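Local coordinates for protein putative peptidase M23 (Pseudomonas aeruginosa PAO1, PDB 2HSI) that binds a zinc ion and is probably a metalloendopeptidase of the M23 family, although its function has not been established, at residues F226-V234 with V245-A255. Residues are numbered along the deposited sequence; the frame is centred on the assembly and turned at random.
Sequences FCHLSKIDV and VLGKVGATGRA
His-228 turns its ring edge to the loop beyond strand 245-248: ND1 gives its hydrogen to Thr-252 O at 2.7 Å. The bond is nearly straight at the proton (160°), lies close to the ring plane and meets the oxygen almost end-on to its C=O, which should help hold the rotation of the imidazole. Over one face of that ring, nearer its rim than its centre, sits the Ala-255 methyl in a CH-pi contact. Thr-252 also reaches back. With chi1 at 55°, its OG1 is tucked in over its own backbone and donates to Leu-229 O at 2.7 Å, while Lys-212 N is hydrogen-bonded to the same hydroxyl. His-228 holds a second-shell position in this M23 domain, about 6 Å from the zinc ion bound by His-180, Asp-184, His-259 and His-261, its ring against that of the ligand His-259. Here the chain turns a corner, leaving strand 222-229 of the large antiparallel sheet for a small three-stranded one (192-194, 245-248, 231-232). Ser-230 OG bonds to Val-249 O from above the carbonyl plane, 2.9 Å away. Gly-247 lets the strands close in through a CA-H...O contact, CA to Lys-231 O 3.2 Å, where a side chain would collide with that oxygen. Lys-231 and Lys-248 run alongside each other, NZ atoms 3.9 Å apart, and a weak, long salt bridge from Lys-248 NZ to Asp-233 OD2 (3.5 Å) probably eases their repulsion. In the interior Leu-246 CD1 touches CE2 of Phe-226 at 3.5 Å, the side chains set roughly perpendicular; Trp-262 stacks on that phenyl ring.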
loop_
_atom_site.group_PDB
_atom_site.type_symbol
_atom_site.label_atom_id
_atom_site.label_comp_id
_atom_site.label_asym_id
_atom_site.label_seq_id
_atom_site.Cartn_x
_atom_site.Cartn_y
_atom_site.Cartn_z
ATOM N N PHE A 226 -1.702 -3.237 8.645
ATOM C CA PHE A 226 -2.858 -3.793 9.360
ATOM C C PHE A 226 -2.823 -3.329 10.792
ATOM O O PHE A 226 -1.786 -3.413 11.435
ATOM C CB PHE A 226 -2.843 -5.321 9.330
ATOM C CG PHE A 226 -2.825 -5.887 7.955
ATOM C CD1 PHE A 226 -4.011 -6.101 7.271
ATOM C CD2 PHE A 226 -1.623 -6.174 7.325
ATOM C CE1 PHE A 226 -4.000 -6.603 5.994
ATOM C CE2 PHE A 226 -1.611 -6.673 6.031
ATOM C CZ PHE A 226 -2.798 -6.892 5.373
ATOM N N CYS A 227 -3.957 -2.858 11.301
ATOM C CA CYS A 227 -4.008 -2.354 12.666
ATOM C C CYS A 227 -5.200 -2.905 13.456
ATOM O O CYS A 227 -6.039 -3.623 12.904
ATOM C CB CYS A 227 -3.964 -0.831 12.681
ATOM S SG CYS A 227 -5.326 -0.050 11.809
ATOM N N HIS A 228 -5.229 -2.571 14.751
ATOM C CA HIS A 228 -6.195 -3.087 15.743
ATOM C C HIS A 228 -6.120 -4.599 15.970
ATOM O O HIS A 228 -7.094 -5.195 16.392
ATOM C CB HIS A 228 -7.650 -2.684 15.420
ATOM C CG HIS A 228 -7.830 -1.229 15.114
ATOM N ND1 HIS A 228 -7.653 -0.244 16.058
ATOM C CD2 HIS A 228 -8.174 -0.595 13.968
ATOM C CE1 HIS A 228 -7.883 0.937 15.510
ATOM N NE2 HIS A 228 -8.202 0.751 14.242
ATOM N N LEU A 229 -4.970 -5.218 15.718
ATOM C CA LEU A 229 -4.843 -6.685 15.848
ATOM C C LEU A 229 -4.938 -7.125 17.311
ATOM O O LEU A 229 -4.558 -6.377 18.200
ATOM C CB LEU A 229 -3.520 -7.185 15.256
ATOM C CG LEU A 229 -3.469 -7.429 13.740
ATOM C CD1 LEU A 229 -3.618 -6.146 12.965
ATOM C CD2 LEU A 229 -2.174 -8.111 13.339
ATOM N N SER A 230 -5.455 -8.330 17.549
ATOM C CA SER A 230 -5.428 -8.919 18.881
ATOM C C SER A 230 -4.067 -9.587 19.146
ATOM O O SER A 230 -3.592 -9.646 20.279
ATOM C CB SER A 230 -6.570 -9.930 19.032
ATOM O OG SER A 230 -6.453 -10.990 18.083
ATOM N N LYS A 231 -3.438 -10.061 18.073
ATOM C CA LYS A 231 -2.250 -10.887 18.140
ATOM C C LYS A 231 -1.434 -10.597 16.884
ATOM O O LYS A 231 -2.006 -10.468 15.800
ATOM C CB LYS A 231 -2.686 -12.359 18.147
ATOM C CG LYS A 231 -2.115 -13.231 19.242
ATOM C CD LYS A 231 -0.942 -14.050 18.727
ATOM C CE LYS A 231 -0.667 -15.313 19.553
ATOM N NZ LYS A 231 -1.838 -16.217 19.701
ATOM N N ILE A 232 -0.117 -10.455 17.048
ATOM C CA ILE A 232 0.840 -10.374 15.937
ATOM C C ILE A 232 1.764 -11.598 16.013
ATOM O O ILE A 232 2.422 -11.816 17.030
ATOM C CB ILE A 232 1.663 -9.042 15.970
ATOM C CG1 ILE A 232 0.747 -7.830 15.724
ATOM C CG2 ILE A 232 2.806 -9.070 14.943
ATOM C CD1 ILE A 232 1.390 -6.486 16.006
ATOM N N ASP A 233 1.796 -12.388 14.933
ATOM C CA ASP A 233 2.479 -13.693 14.894
ATOM C C ASP A 233 3.848 -13.643 14.231
ATOM O O ASP A 233 4.567 -14.650 14.192
ATOM C CB ASP A 233 1.610 -14.726 14.156
ATOM C CG ASP A 233 0.331 -15.050 14.902
ATOM O OD1 ASP A 233 0.306 -14.827 16.121
ATOM O OD2 ASP A 233 -0.641 -15.521 14.282
ATOM N N VAL A 234 4.195 -12.474 13.702
ATOM C CA VAL A 234 5.456 -12.257 12.999
ATOM C C VAL A 234 6.424 -11.373 13.795
ATOM O O VAL A 234 6.029 -10.700 14.751
ATOM C CB VAL A 234 5.219 -11.642 11.591
ATOM C CG1 VAL A 234 4.586 -12.675 10.661
ATOM C CG2 VAL A 234 4.337 -10.382 11.689
ATOM N N VAL A 245 0.584 -16.112 7.679
ATOM C CA VAL A 245 -0.237 -15.548 8.765
ATOM C C VAL A 245 0.522 -14.445 9.507
ATOM O O VAL A 245 1.584 -14.679 10.089
ATOM C CB VAL A 245 -0.736 -16.639 9.766
ATOM C CG1 VAL A 245 -1.561 -16.009 10.891
ATOM C CG2 VAL A 245 -1.554 -17.720 9.047
ATOM N N LEU A 246 -0.025 -13.234 9.468
ATOM C CA LEU A 246 0.582 -12.086 10.153
ATOM C C LEU A 246 0.163 -12.002 11.617
ATOM O O LEU A 246 0.942 -11.584 12.475
ATOM C CB LEU A 246 0.205 -10.784 9.429
ATOM C CG LEU A 246 0.644 -10.728 7.961
ATOM C CD1 LEU A 246 0.131 -9.450 7.306
ATOM C CD2 LEU A 246 2.166 -10.844 7.832
ATOM N N GLY A 247 -1.076 -12.403 11.883
ATOM C CA GLY A 247 -1.667 -12.288 13.204
ATOM C C GLY A 247 -3.163 -12.481 13.140
ATOM O O GLY A 247 -3.672 -13.078 12.192
ATOM N N LYS A 248 -3.866 -11.974 14.151
ATOM C CA LYS A 248 -5.291 -12.224 14.331
ATOM C C LYS A 248 -6.063 -10.907 14.492
ATOM O O LYS A 248 -5.567 -9.970 15.127
ATOM C CB LYS A 248 -5.513 -13.125 15.568
ATOM C CG LYS A 248 -5.550 -14.661 15.347
ATOM C CD LYS A 248 -4.348 -15.243 14.615
ATOM C CE LYS A 248 -4.094 -16.706 14.949
ATOM N NZ LYS A 248 -3.248 -16.841 16.173
ATOM N N VAL A 249 -7.267 -10.847 13.921
ATOM C CA VAL A 249 -8.174 -9.682 14.044
ATOM C C VAL A 249 -8.499 -9.352 15.515
ATOM O O VAL A 249 -8.646 -10.252 16.342
ATOM C CB VAL A 249 -9.489 -9.893 13.211
ATOM C CG1 VAL A 249 -10.523 -8.781 13.451
ATOM C CG2 VAL A 249 -9.177 -9.963 11.728
ATOM N N GLY A 250 -8.575 -8.064 15.839
ATOM C CA GLY A 250 -8.969 -7.648 17.182
ATOM C C GLY A 250 -9.582 -6.266 17.261
ATOM O O GLY A 250 -10.077 -5.727 16.262
ATOM N N ALA A 251 -9.501 -5.684 18.455
ATOM C CA ALA A 251 -10.124 -4.402 18.765
ATOM C C ALA A 251 -9.202 -3.515 19.599
ATOM O O ALA A 251 -9.679 -2.669 20.360
ATOM C CB ALA A 251 -11.437 -4.632 19.514
ATOM N N THR A 252 -7.890 -3.705 19.452
ATOM C CA THR A 252 -6.907 -2.926 20.210
ATOM C C THR A 252 -6.812 -1.484 19.717
ATOM O O THR A 252 -7.235 -1.173 18.601
ATOM C CB THR A 252 -5.499 -3.574 20.209
ATOM O OG1 THR A 252 -5.061 -3.792 18.858
ATOM C CG2 THR A 252 -5.510 -4.891 20.989
ATOM N N GLY A 253 -6.259 -0.615 20.562
ATOM C CA GLY A 253 -6.213 0.821 20.286
ATOM C C GLY A 253 -7.581 1.444 20.441
ATOM O O GLY A 253 -8.383 0.998 21.269
ATOM N N ARG A 254 -7.853 2.474 19.644
ATOM C CA ARG A 254 -9.146 3.152 19.697
ATOM C C ARG A 254 -10.139 2.543 18.705
ATOM O O ARG A 254 -10.364 3.071 17.614
ATOM C CB ARG A 254 -8.987 4.662 19.498
ATOM C CG ARG A 254 -8.206 5.338 20.618
ATOM C CD ARG A 254 -8.588 6.799 20.766
ATOM N NE ARG A 254 -9.903 6.969 21.383
ATOM C CZ ARG A 254 -10.580 8.114 21.414
ATOM N NH1 ARG A 254 -10.079 9.209 20.855
ATOM N NH2 ARG A 254 -11.769 8.161 22.000
ATOM N N ALA A 255 -10.716 1.414 19.102
ATOM C CA ALA A 255 -11.720 0.723 18.305
ATOM C C ALA A 255 -12.927 0.351 19.163
ATOM O O ALA A 255 -12.789 0.083 20.360
ATOM C CB ALA A 255 -11.120 -0.516 17.646
HETATM O O HOH W 1 -7.718 -6.246 13.593
#